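Local atomic coordinates of cytochrome c-550 (Paracoccus denitrificans, PDB entry 1COT), a protein that binds a heme c covalently and probably serves as an electron carrier in electron transport. Residues Arg45-Glu50 / Glu57-Val62; Phe12-Ala17 / Phe102-Asn107; Glu73-Glu78 / Lys84-Lys89; Lys7-Phe12 / Asp28-Gly33. All coordinates share one frame; numbering follows the deposited sequence.

Interaction 1 of 4, residues Arg45-Glu50 / Glu57-Val62; sequences RKIASE and EGILEV. With HEC (heme c), chain B.
The CG2 methyl of I47 meets CG1 of I59 at 3.7 Å, the two side chains crossing at a slant. A48 offers its single CB to two neighbours on the helix, CG2 of I59 at 4.1 Å and CD2 of L60 at the same distance. These contacts are apolar, and no hydrogen bond joins the loop 45-50 to helix 57-65. I59 points CG1 anti to its backbone N (chi1 -156°), which sends that branch to I47 and turns CG2 toward the heme, 3.6 Å from O1D of one propionate. A glycine in place of I59 would probably open a gap between I47, A48 and that propionate, leaving the loop without its main apolar partner on the helix.

The polar bonds run from the loop to the other propionate. R45 NH2 donates to O1A of the heme over 3.0 Å in a nearly straight bond (163°), with the propionate carbon lying at the guanidinium edge and in its plane. A48 N reaches O2A of the same group, also at 3.0 Å, so each oxygen has its own donor. R45 NH1 is held by N38 O. The heme is also hydrogen-bonded to W71 NE1, Y55 OH, G56 N and K99 N. This guanidinium and amide pair probably limits the rotation of the carboxylate and favours its ionised form, while I59 lays apolar atoms beside both propionates.

Interaction 2 of 4, residues Phe12-Ala17 / Phe102-Asn107; sequences FNKCKA and FKMGKN. With HEC (heme c), chain B.
K14 and F102 meet at about a right angle beside the heme, and the F102 side chain can be followed outward along the porphyrin rim. Its CB lies 4.0 Å from C2C of the heme. CG comes next, 3.8 Å from the methyl CMC, which sits over one ring face toward its rim. One branch of the ring carries CD2 to the methine CHC, and CE2 then touches CBB at 3.7 Å. At the tip, CZ reaches K14, 3.8 Å from its O and 3.9 Å from its CB. CG of F102 stands anti to the backbone N (chi1 -164°), which turns one ring face to both the CMC methyl and K14 O. Cut back to an alanine, F102 would probably leave CMC, CBB and K14 O without the ring that covers them, baring this heme edge.

M104 adds a looser apolar touch, its CE 4.4 Å from CD of K14, and its SD lies near CBB. The ammonium of K14 turns to E11 in a salt bridge. C15 next to it is bonded through SG to CAB of the heme at 1.8 Å, while F12 O accepts from both C15 N and K16 N. With C18 as the second thioether and H19 as axial iron ligand, this is the CXXCH heme-attachment motif of c-type cytochromes.

Interaction 3 of 4, residues Glu73-Glu78 / Lys84-Lys89; sequences EADLIE and KPWLVK
E78 and K89 form a salt bridge between two successive helices, with K89 NZ donating to OE2 of E78 over 2.6 Å on the syn side, 20° out of the carboxylate plane. The ammonium leans toward both oxygens, as OE1 of E78 is only 3.2 Å from NZ of K89. On its way to the lysine the glutamate passes W86, whose ring edge faces it: CD1 of W86 is 3.7 Å from CD of E78, in the ring plane, and the carboxylate stands nearly perpendicular to the indole (85°). E78 has CG anti to the backbone N and is extended beyond, which spans the gap to K89. The lysine, bent near its end, comes from the opposite direction. D75 O lies near W86 NE1, at 4.2 Å, without a hydrogen bond.

In the next shell, W86 is held by other aromatic rings, W71 at a shallow angle between planes and Y79 edge-to-face, and touches V62 of helix 57-65. The negative charge of D75 lies too far from K89 for contact but would probably add to the field around it.

The axes of segments 73-78 and 84-89 pass 10.8 Å apart at 120°, a wide separation bridged by side chains. Here two successive helices meet at a corner in the cytochrome c fold, with L76 of the first touching the heme.

Interaction 4 of 4, residues Lys7-Phe12 / Asp28-Gly33; sequences KGEKEF and DIIKGG
K7 O is gripped by two backbone donors, E11 N at 2.9 Å and, weakly, K10 N, in the segment whose E9 and F12 meet I30 across the contact. One residue on, F12 N bonds to G8 O at 2.9 Å.

Across the contact no polar bond forms. CG2 of I30 rests against the ring of F12, 3.9 Å from CE2 and equally far from CD2, and the two side chains slide past each other in opposite directions. I30 carries CG2 anti to its backbone N and CG1 anti to the carbonyl carbon (chi1 -63°). This splits its work: the methyl CG2 goes to the phenyl ring, while CD1 lies 4.0 Å from OE2 of E9, a methyl beside a carboxylate. E9 reaches I30 through an extended chain.

I29 and I30 both face I21 with backbone hydrogen bonds, a classic beta bulge, and the chain turns a corner at I29. I30 then faces E9 and F12. F12 itself also touches H19, L39 and I21, and reaches V111 and L115 of the C-terminal helix 108-117, against which E9 sets its side chain at F114. The contact thus places the loop beside strand 21-22 on the same ring that packs helix 5-11 against helix 108-117.

From the N terminus, helix 5-11 opens interaction 4, which closes a short loop when the chain comes back past strand 21-22 at residues 28-33. Before that, segment 12-17 has opened interaction 2, a much longer loop that closes only at 102-107; the two cross and share F12, and K16 O probably bonds to G33 N. Within that long span lie interaction 1, tying loop 45-50 to helix 57-65, and then interaction 3, the corner of helices 73-81 and 83-91. These two touch, V62 and I59 packing on L87. Interactions 1 and 2 do not meet, lying on opposite sides of the chain's centre, but both touch the heme.

Interaction 1 of 4, residues Arg45-Glu50 / Glu57-Val62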
# COMPACT_ATOMS: atom_id res chain seq x y z
N ARG A 45 -6.42 6.21 3.25
CA ARG A 45 -5.39 7.25 3.32
C ARG A 45 -5.07 7.79 1.93
O ARG A 45 -5.06 7.04 0.96
CB ARG A 45 -4.17 6.58 3.89
CG ARG A 45 -2.95 7.45 4.02
CD ARG A 45 -1.96 6.71 4.90
NE ARG A 45 -0.91 6.04 4.14
CZ ARG A 45 -0.14 5.09 4.68
NH1 ARG A 45 -0.28 4.71 5.95
NH2 ARG A 45 0.80 4.53 3.93
N LYS A 46 -4.76 9.09 1.83
CA LYS A 46 -4.41 9.68 0.55
C LYS A 46 -3.16 8.99 0.01
O LYS A 46 -2.23 8.67 0.77
CB LYS A 46 -4.06 11.15 0.74
CG LYS A 46 -3.86 11.92 -0.56
CD LYS A 46 -3.52 13.40 -0.35
CE LYS A 46 -3.62 14.23 -1.61
NZ LYS A 46 -2.71 13.75 -2.66
N ILE A 47 -3.12 8.72 -1.28
CA ILE A 47 -1.96 8.06 -1.88
C ILE A 47 -0.68 8.83 -1.57
O ILE A 47 -0.69 10.06 -1.58
CB ILE A 47 -2.10 8.14 -3.41
CG1 ILE A 47 -3.47 7.65 -3.88
CG2 ILE A 47 -0.97 7.42 -4.12
CD1 ILE A 47 -3.71 6.17 -3.61
N ALA A 48 0.42 8.10 -1.34
CA ALA A 48 1.74 8.67 -1.07
C ALA A 48 1.66 9.83 -0.11
O ALA A 48 2.13 10.92 -0.41
CB ALA A 48 2.38 9.12 -2.37
N SER A 49 1.06 9.60 1.05
CA SER A 49 0.94 10.70 2.00
C SER A 49 1.68 10.47 3.30
O SER A 49 1.55 11.28 4.21
CB SER A 49 -0.50 11.11 2.23
OG SER A 49 -1.19 10.06 2.86
N GLU A 50 2.47 9.39 3.40
CA GLU A 50 3.22 9.12 4.63
C GLU A 50 4.28 10.20 4.81
O GLU A 50 5.08 10.51 3.92
CB GLU A 50 3.81 7.70 4.83
CG GLU A 50 5.09 7.68 5.69
CD GLU A 50 5.37 6.38 6.39
OE1 GLU A 50 4.26 5.74 6.70
OE2 GLU A 50 6.48 5.96 6.65
N GLU A 57 8.96 8.81 -7.90
CA GLU A 57 8.39 9.79 -8.80
C GLU A 57 7.02 9.43 -9.37
O GLU A 57 6.10 10.25 -9.48
CB GLU A 57 9.44 10.27 -9.82
CG GLU A 57 10.52 11.24 -9.23
CD GLU A 57 10.00 12.50 -8.56
OE1 GLU A 57 9.04 13.09 -9.22
OE2 GLU A 57 10.45 12.92 -7.51
N GLY A 58 6.88 8.17 -9.74
CA GLY A 58 5.62 7.74 -10.30
C GLY A 58 4.42 7.90 -9.38
O GLY A 58 3.38 8.42 -9.78
N ILE A 59 4.54 7.41 -8.14
CA ILE A 59 3.42 7.50 -7.22
C ILE A 59 3.13 8.93 -6.81
O ILE A 59 1.97 9.30 -6.57
CB ILE A 59 3.59 6.49 -6.09
CG1 ILE A 59 2.24 6.14 -5.47
CG2 ILE A 59 4.59 7.00 -5.06
CD1 ILE A 59 2.33 5.06 -4.40
N LEU A 60 4.17 9.76 -6.75
CA LEU A 60 3.98 11.15 -6.40
C LEU A 60 3.20 11.79 -7.54
O LEU A 60 2.34 12.64 -7.33
CB LEU A 60 5.32 11.85 -6.22
CG LEU A 60 5.96 11.39 -4.93
CD1 LEU A 60 7.35 12.00 -4.83
CD2 LEU A 60 5.09 11.81 -3.75
N GLU A 61 3.49 11.36 -8.76
CA GLU A 61 2.77 11.91 -9.90
C GLU A 61 1.31 11.48 -9.84
O GLU A 61 0.41 12.26 -10.14
CB GLU A 61 3.37 11.51 -11.25
CG GLU A 61 2.61 12.13 -12.44
CD GLU A 61 3.39 11.96 -13.72
OE1 GLU A 61 4.68 11.84 -13.50
OE2 GLU A 61 2.88 11.93 -14.82
N VAL A 62 1.04 10.23 -9.44
CA VAL A 62 -0.34 9.81 -9.35
C VAL A 62 -1.07 10.71 -8.34
O VAL A 62 -2.17 11.17 -8.62
CB VAL A 62 -0.44 8.37 -8.88
CG1 VAL A 62 -1.89 8.01 -8.58
CG2 VAL A 62 0.16 7.42 -9.91
FE HEC B . 5.09 -2.05 -0.67
CHA HEC B . 4.63 1.23 -1.23
CHB HEC B . 1.78 -2.46 -0.23
CHC HEC B . 5.55 -5.37 -0.12
CHD HEC B . 8.44 -1.68 -0.98
NA HEC B . 3.51 -0.88 -0.73
C1A HEC B . 3.54 0.49 -0.97
C2A HEC B . 2.19 1.01 -0.92
C3A HEC B . 1.37 -0.02 -0.64
C4A HEC B . 2.19 -1.18 -0.52
CMA HEC B . -0.14 0.01 -0.48
CAA HEC B . 1.82 2.45 -1.14
CBA HEC B . 1.79 3.17 0.21
CGA HEC B . 1.33 4.63 0.20
O1A HEC B . 1.70 5.20 1.19
O2A HEC B . 0.68 5.17 -0.65
NB HEC B . 3.94 -3.60 -0.28
C1B HEC B . 2.59 -3.53 -0.08
C2B HEC B . 2.12 -4.85 0.23
C3B HEC B . 3.18 -5.64 0.24
C4B HEC B . 4.30 -4.87 -0.08
CMB HEC B . 0.63 -5.17 0.46
CAB HEC B . 3.16 -7.11 0.41
CBB HEC B . 2.34 -8.00 -0.48
NC HEC B . 6.61 -3.27 -0.59
C1C HEC B . 6.64 -4.62 -0.33
C2C HEC B . 8.00 -5.11 -0.33
C3C HEC B . 8.81 -4.05 -0.56
C4C HEC B . 7.95 -2.92 -0.70
CMC HEC B . 8.41 -6.56 -0.10
CAC HEC B . 10.31 -3.98 -0.64
CBC HEC B . 11.26 -5.01 -1.16
ND HEC B . 6.30 -0.53 -1.07
C1D HEC B . 7.67 -0.58 -1.13
C2D HEC B . 8.18 0.75 -1.41
C3D HEC B . 7.09 1.54 -1.46
C4D HEC B . 5.93 0.75 -1.26
CMD HEC B . 9.63 1.13 -1.61
CAD HEC B . 7.07 2.98 -1.82
CBD HEC B . 6.77 2.93 -3.35
CGD HEC B . 7.09 4.13 -4.16
O1D HEC B . 7.44 5.19 -3.70
O2D HEC B . 6.93 3.98 -5.40

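Interaction 2 of 4, residues Phe12-Ala17 / Phe102-Asn107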
# COMPACT_ATOMS: atom_id res chain seq x y z
N PHE A 12 0.92 -11.14 4.82
CA PHE A 12 1.70 -9.97 5.18
C PHE A 12 3.16 -10.30 5.42
O PHE A 12 4.03 -9.43 5.39
CB PHE A 12 1.08 -9.20 6.35
CG PHE A 12 1.60 -7.80 6.34
CD1 PHE A 12 1.07 -6.87 5.45
CD2 PHE A 12 2.63 -7.42 7.20
CE1 PHE A 12 1.58 -5.57 5.44
CE2 PHE A 12 3.13 -6.12 7.20
CZ PHE A 12 2.60 -5.18 6.31
N ASN A 13 3.45 -11.58 5.66
CA ASN A 13 4.83 -11.95 5.87
C ASN A 13 5.63 -11.63 4.61
O ASN A 13 6.85 -11.49 4.67
CB ASN A 13 5.02 -13.41 6.26
CG ASN A 13 4.56 -13.64 7.68
OD1 ASN A 13 4.73 -12.78 8.56
ND2 ASN A 13 3.94 -14.80 7.90
N LYS A 14 4.95 -11.52 3.47
CA LYS A 14 5.64 -11.20 2.23
C LYS A 14 5.94 -9.72 2.16
O LYS A 14 6.80 -9.28 1.39
CB LYS A 14 4.74 -11.46 1.03
CG LYS A 14 4.87 -12.88 0.56
CD LYS A 14 3.59 -13.64 0.77
CE LYS A 14 3.79 -15.09 0.43
NZ LYS A 14 2.68 -15.91 0.93
N CYS A 15 5.22 -8.93 2.95
CA CYS A 15 5.39 -7.49 2.93
C CYS A 15 6.24 -6.91 4.02
O CYS A 15 6.83 -5.83 3.88
CB CYS A 15 4.01 -6.83 3.16
SG CYS A 15 2.72 -7.59 2.13
N LYS A 16 6.26 -7.63 5.12
CA LYS A 16 6.98 -7.19 6.28
C LYS A 16 8.43 -6.78 6.20
O LYS A 16 8.92 -5.99 7.01
CB LYS A 16 6.48 -7.80 7.55
CG LYS A 16 7.17 -9.11 7.87
CD LYS A 16 6.52 -9.73 9.08
CE LYS A 16 7.40 -10.76 9.74
NZ LYS A 16 6.76 -11.43 10.87
N ALA A 17 9.12 -7.33 5.21
CA ALA A 17 10.52 -7.02 5.02
C ALA A 17 10.68 -5.52 4.74
O ALA A 17 11.72 -4.94 5.03
CB ALA A 17 11.10 -7.83 3.87
N PHE A 102 7.92 -5.26 -5.98
CA PHE A 102 7.27 -6.47 -5.52
C PHE A 102 5.88 -6.62 -6.10
O PHE A 102 5.12 -5.65 -6.14
CB PHE A 102 7.14 -6.41 -4.00
CG PHE A 102 6.84 -7.75 -3.40
CD1 PHE A 102 7.86 -8.69 -3.27
CD2 PHE A 102 5.54 -8.02 -2.97
CE1 PHE A 102 7.62 -9.93 -2.70
CE2 PHE A 102 5.27 -9.26 -2.40
CZ PHE A 102 6.32 -10.17 -2.27
N LYS A 103 5.55 -7.82 -6.54
CA LYS A 103 4.25 -8.08 -7.12
C LYS A 103 3.59 -9.21 -6.38
O LYS A 103 4.26 -10.16 -5.96
CB LYS A 103 4.39 -8.58 -8.55
CG LYS A 103 5.12 -7.62 -9.48
CD LYS A 103 5.72 -8.30 -10.71
CE LYS A 103 7.05 -7.72 -11.11
NZ LYS A 103 8.11 -8.71 -11.32
N MET A 104 2.28 -9.11 -6.24
CA MET A 104 1.53 -10.15 -5.57
C MET A 104 0.47 -10.65 -6.54
O MET A 104 -0.51 -9.95 -6.80
CB MET A 104 0.93 -9.66 -4.25
CG MET A 104 0.94 -10.75 -3.21
SD MET A 104 -0.42 -10.50 -2.06
CE MET A 104 -0.04 -11.77 -0.84
N GLY A 105 0.69 -11.84 -7.09
CA GLY A 105 -0.24 -12.41 -8.06
C GLY A 105 -1.42 -13.19 -7.53
O GLY A 105 -2.29 -13.59 -8.30
N LYS A 106 -1.47 -13.44 -6.24
CA LYS A 106 -2.60 -14.17 -5.73
C LYS A 106 -2.80 -13.80 -4.28
O LYS A 106 -1.89 -13.29 -3.63
CB LYS A 106 -2.43 -15.68 -5.89
CG LYS A 106 -1.32 -16.20 -5.00
CD LYS A 106 -0.90 -17.64 -5.22
CE LYS A 106 -0.12 -18.24 -4.05
NZ LYS A 106 -0.08 -19.71 -4.05
N ASN A 107 -4.01 -14.02 -3.77
CA ASN A 107 -4.33 -13.70 -2.39
C ASN A 107 -4.28 -12.23 -2.04
O ASN A 107 -4.12 -11.86 -0.88
CB ASN A 107 -3.46 -14.48 -1.40
CG ASN A 107 -3.63 -15.95 -1.63
OD1 ASN A 107 -4.74 -16.44 -1.86
ND2 ASN A 107 -2.51 -16.67 -1.61
FE HEC B . 5.09 -2.05 -0.67
CHA HEC B . 4.63 1.23 -1.23
CHB HEC B . 1.78 -2.46 -0.23
CHC HEC B . 5.55 -5.37 -0.12
CHD HEC B . 8.44 -1.68 -0.98
NA HEC B . 3.51 -0.88 -0.73
C1A HEC B . 3.54 0.49 -0.97
C2A HEC B . 2.19 1.01 -0.92
C3A HEC B . 1.37 -0.02 -0.64
C4A HEC B . 2.19 -1.18 -0.52
CMA HEC B . -0.14 0.01 -0.48
CAA HEC B . 1.82 2.45 -1.14
CBA HEC B . 1.79 3.17 0.21
CGA HEC B . 1.33 4.63 0.20
O1A HEC B . 1.70 5.20 1.19
O2A HEC B . 0.68 5.17 -0.65
NB HEC B . 3.94 -3.60 -0.28
C1B HEC B . 2.59 -3.53 -0.08
C2B HEC B . 2.12 -4.85 0.23
C3B HEC B . 3.18 -5.64 0.24
C4B HEC B . 4.30 -4.87 -0.08
CMB HEC B . 0.63 -5.17 0.46
CAB HEC B . 3.16 -7.11 0.41
CBB HEC B . 2.34 -8.00 -0.48
NC HEC B . 6.61 -3.27 -0.59
C1C HEC B . 6.64 -4.62 -0.33
C2C HEC B . 8.00 -5.11 -0.33
C3C HEC B . 8.81 -4.05 -0.56
C4C HEC B . 7.95 -2.92 -0.70
CMC HEC B . 8.41 -6.56 -0.10
CAC HEC B . 10.31 -3.98 -0.64
CBC HEC B . 11.26 -5.01 -1.16
ND HEC B . 6.30 -0.53 -1.07
C1D HEC B . 7.67 -0.58 -1.13
C2D HEC B . 8.18 0.75 -1.41
C3D HEC B . 7.09 1.54 -1.46
C4D HEC B . 5.93 0.75 -1.26
CMD HEC B . 9.63 1.13 -1.61
CAD HEC B . 7.07 2.98 -1.82
CBD HEC B . 6.77 2.93 -3.35
CGD HEC B . 7.09 4.13 -4.16
O1D HEC B . 7.44 5.19 -3.70
O2D HEC B . 6.93 3.98 -5.40

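Interaction 3 of 4, residues Glu73-Glu78 / Lys84-Lys89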
# COMPACT_ATOMS: atom_id res chain seq x y z
N GLU A 73 -9.89 -0.46 -1.06
CA GLU A 73 -9.47 -1.85 -1.09
C GLU A 73 -9.28 -2.34 -2.53
O GLU A 73 -8.32 -3.04 -2.86
CB GLU A 73 -10.45 -2.77 -0.32
CG GLU A 73 -10.24 -2.73 1.20
CD GLU A 73 -11.26 -3.54 1.95
OE1 GLU A 73 -11.14 -4.73 2.17
OE2 GLU A 73 -12.29 -2.82 2.34
N ALA A 74 -10.19 -1.95 -3.42
CA ALA A 74 -10.08 -2.36 -4.81
C ALA A 74 -8.80 -1.87 -5.47
O ALA A 74 -8.10 -2.61 -6.16
CB ALA A 74 -11.28 -1.88 -5.60
N ASP A 75 -8.48 -0.60 -5.24
CA ASP A 75 -7.28 -0.02 -5.80
C ASP A 75 -6.06 -0.70 -5.22
O ASP A 75 -5.07 -0.93 -5.91
CB ASP A 75 -7.25 1.46 -5.45
CG ASP A 75 -8.05 2.28 -6.41
OD1 ASP A 75 -8.74 1.55 -7.24
OD2 ASP A 75 -8.03 3.49 -6.44
N LEU A 76 -6.13 -0.98 -3.93
CA LEU A 76 -5.01 -1.62 -3.27
C LEU A 76 -4.76 -3.00 -3.88
O LEU A 76 -3.61 -3.38 -4.13
CB LEU A 76 -5.14 -1.71 -1.74
CG LEU A 76 -4.93 -0.40 -0.97
CD1 LEU A 76 -5.58 -0.51 0.40
CD2 LEU A 76 -3.43 -0.13 -0.80
N ILE A 77 -5.83 -3.74 -4.14
CA ILE A 77 -5.69 -5.05 -4.73
C ILE A 77 -5.03 -4.92 -6.09
O ILE A 77 -4.12 -5.67 -6.44
CB ILE A 77 -7.08 -5.64 -4.86
CG1 ILE A 77 -7.50 -6.18 -3.50
CG2 ILE A 77 -7.10 -6.75 -5.91
CD1 ILE A 77 -8.99 -6.53 -3.45
N GLU A 78 -5.49 -3.94 -6.87
CA GLU A 78 -4.93 -3.75 -8.18
C GLU A 78 -3.45 -3.38 -8.14
O GLU A 78 -2.61 -3.99 -8.81
CB GLU A 78 -5.77 -2.76 -8.98
CG GLU A 78 -5.44 -2.77 -10.48
CD GLU A 78 -6.28 -1.73 -11.16
OE1 GLU A 78 -7.19 -1.13 -10.60
OE2 GLU A 78 -5.94 -1.51 -12.41
N LYS A 84 3.80 -1.44 -11.21
CA LYS A 84 4.20 -0.89 -12.49
C LYS A 84 3.08 -0.47 -13.42
O LYS A 84 2.92 0.71 -13.75
CB LYS A 84 5.33 -1.65 -13.15
CG LYS A 84 5.81 -1.02 -14.45
CD LYS A 84 6.37 0.40 -14.37
CE LYS A 84 6.69 1.03 -15.72
NZ LYS A 84 8.10 1.39 -15.90
N PRO A 85 2.30 -1.42 -13.88
CA PRO A 85 1.21 -1.11 -14.79
C PRO A 85 0.19 -0.16 -14.19
O PRO A 85 -0.43 0.65 -14.88
CB PRO A 85 0.56 -2.46 -15.11
CG PRO A 85 1.32 -3.54 -14.37
CD PRO A 85 2.50 -2.88 -13.67
N TRP A 86 -0.00 -0.27 -12.89
CA TRP A 86 -0.95 0.58 -12.21
C TRP A 86 -0.48 2.03 -12.34
O TRP A 86 -1.27 2.93 -12.66
CB TRP A 86 -1.07 0.19 -10.74
CG TRP A 86 -2.23 0.85 -10.08
CD1 TRP A 86 -3.52 0.45 -10.16
CD2 TRP A 86 -2.22 2.02 -9.24
NE1 TRP A 86 -4.31 1.28 -9.42
CE2 TRP A 86 -3.55 2.26 -8.83
CE3 TRP A 86 -1.22 2.86 -8.78
CZ2 TRP A 86 -3.89 3.32 -8.00
CZ3 TRP A 86 -1.55 3.92 -7.96
CH2 TRP A 86 -2.88 4.15 -7.57
N LEU A 87 0.80 2.23 -12.07
CA LEU A 87 1.39 3.56 -12.16
C LEU A 87 1.32 4.07 -13.60
O LEU A 87 1.00 5.24 -13.82
CB LEU A 87 2.85 3.56 -11.65
CG LEU A 87 2.97 3.37 -10.14
CD1 LEU A 87 4.44 3.21 -9.79
CD2 LEU A 87 2.40 4.60 -9.44
N VAL A 88 1.58 3.22 -14.61
CA VAL A 88 1.51 3.65 -16.00
C VAL A 88 0.09 4.10 -16.29
O VAL A 88 -0.17 5.13 -16.93
CB VAL A 88 1.91 2.55 -16.97
CG1 VAL A 88 1.67 3.02 -18.40
CG2 VAL A 88 3.39 2.21 -16.76
N LYS A 89 -0.84 3.31 -15.81
CA LYS A 89 -2.25 3.60 -15.99
C LYS A 89 -2.67 4.95 -15.42
O LYS A 89 -3.32 5.76 -16.09
CB LYS A 89 -3.07 2.48 -15.38
CG LYS A 89 -4.54 2.85 -15.27
CD LYS A 89 -5.45 1.69 -14.90
CE LYS A 89 -5.53 1.38 -13.41
NZ LYS A 89 -6.85 0.86 -13.04

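Interaction 4 of 4, residues Lys7-Phe12 / Asp28-Gly33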
# COMPACT_ATOMS: atom_id res chain seq x y z
N LYS A 7 -6.03 -14.77 6.95
CA LYS A 7 -5.12 -15.29 5.95
C LYS A 7 -4.24 -14.13 5.53
O LYS A 7 -3.04 -14.30 5.27
CB LYS A 7 -5.92 -15.76 4.75
CG LYS A 7 -6.41 -17.18 4.98
CD LYS A 7 -7.07 -17.78 3.76
CE LYS A 7 -7.88 -19.03 4.09
NZ LYS A 7 -9.30 -18.91 3.71
N GLY A 8 -4.84 -12.95 5.49
CA GLY A 8 -4.11 -11.75 5.11
C GLY A 8 -2.94 -11.48 6.05
O GLY A 8 -1.88 -11.01 5.62
N GLU A 9 -3.09 -11.77 7.34
CA GLU A 9 -2.00 -11.53 8.26
C GLU A 9 -0.80 -12.40 7.91
O GLU A 9 0.36 -12.01 8.02
CB GLU A 9 -2.45 -11.76 9.70
CG GLU A 9 -1.22 -11.76 10.62
CD GLU A 9 -1.59 -11.64 12.07
OE1 GLU A 9 -2.84 -11.93 12.31
OE2 GLU A 9 -0.80 -11.28 12.93
N LYS A 10 -1.08 -13.62 7.46
CA LYS A 10 -0.01 -14.52 7.08
C LYS A 10 0.59 -14.02 5.77
O LYS A 10 1.81 -14.04 5.57
CB LYS A 10 -0.54 -15.91 6.80
CG LYS A 10 -1.05 -16.66 8.01
CD LYS A 10 -1.42 -18.07 7.62
CE LYS A 10 -2.87 -18.40 7.93
NZ LYS A 10 -3.00 -19.63 8.74
N GLU A 11 -0.26 -13.58 4.85
CA GLU A 11 0.23 -13.08 3.57
C GLU A 11 1.18 -11.91 3.76
O GLU A 11 2.12 -11.69 3.00
CB GLU A 11 -0.93 -12.59 2.66
CG GLU A 11 -1.88 -13.66 2.10
CD GLU A 11 -1.24 -14.76 1.30
OE1 GLU A 11 0.01 -14.56 0.97
OE2 GLU A 11 -1.84 -15.77 0.97
N PHE A 12 0.92 -11.14 4.82
CA PHE A 12 1.70 -9.97 5.18
C PHE A 12 3.16 -10.30 5.42
O PHE A 12 4.03 -9.43 5.39
CB PHE A 12 1.08 -9.20 6.35
CG PHE A 12 1.60 -7.80 6.34
CD1 PHE A 12 1.07 -6.87 5.45
CD2 PHE A 12 2.63 -7.42 7.20
CE1 PHE A 12 1.58 -5.57 5.44
CE2 PHE A 12 3.13 -6.12 7.20
CZ PHE A 12 2.60 -5.18 6.31
N ASP A 28 3.55 -1.04 17.96
CA ASP A 28 3.81 -1.91 16.85
C ASP A 28 2.72 -2.97 16.75
O ASP A 28 2.42 -3.64 17.73
CB ASP A 28 5.14 -2.68 17.00
CG ASP A 28 6.36 -1.89 16.60
OD1 ASP A 28 6.12 -0.99 15.67
OD2 ASP A 28 7.45 -2.08 17.08
N ILE A 29 2.12 -3.08 15.57
CA ILE A 29 1.09 -4.07 15.33
C ILE A 29 1.87 -5.20 14.67
O ILE A 29 1.88 -6.33 15.15
CB ILE A 29 -0.11 -3.57 14.56
CG1 ILE A 29 -0.82 -2.62 15.51
CG2 ILE A 29 -1.01 -4.77 14.28
CD1 ILE A 29 -1.70 -1.60 14.80
N ILE A 30 2.57 -4.89 13.59
CA ILE A 30 3.42 -5.82 12.88
C ILE A 30 4.74 -5.11 12.76
O ILE A 30 4.83 -4.05 12.12
CB ILE A 30 3.03 -6.26 11.47
CG1 ILE A 30 1.70 -7.02 11.43
CG2 ILE A 30 4.14 -7.08 10.81
CD1 ILE A 30 1.66 -8.24 12.35
N LYS A 31 5.77 -5.65 13.38
CA LYS A 31 7.06 -5.00 13.28
C LYS A 31 7.60 -5.32 11.89
O LYS A 31 7.50 -6.43 11.43
CB LYS A 31 8.03 -5.36 14.38
CG LYS A 31 8.55 -4.13 15.12
CD LYS A 31 9.67 -4.43 16.10
CE LYS A 31 11.00 -3.78 15.77
NZ LYS A 31 11.83 -3.54 16.95
N GLY A 32 8.13 -4.32 11.20
CA GLY A 32 8.59 -4.59 9.85
C GLY A 32 9.64 -3.59 9.47
O GLY A 32 9.97 -2.71 10.27
N GLY A 33 10.16 -3.71 8.26
CA GLY A 33 11.18 -2.81 7.78
C GLY A 33 10.64 -1.43 7.48
O GLY A 33 9.44 -1.12 7.61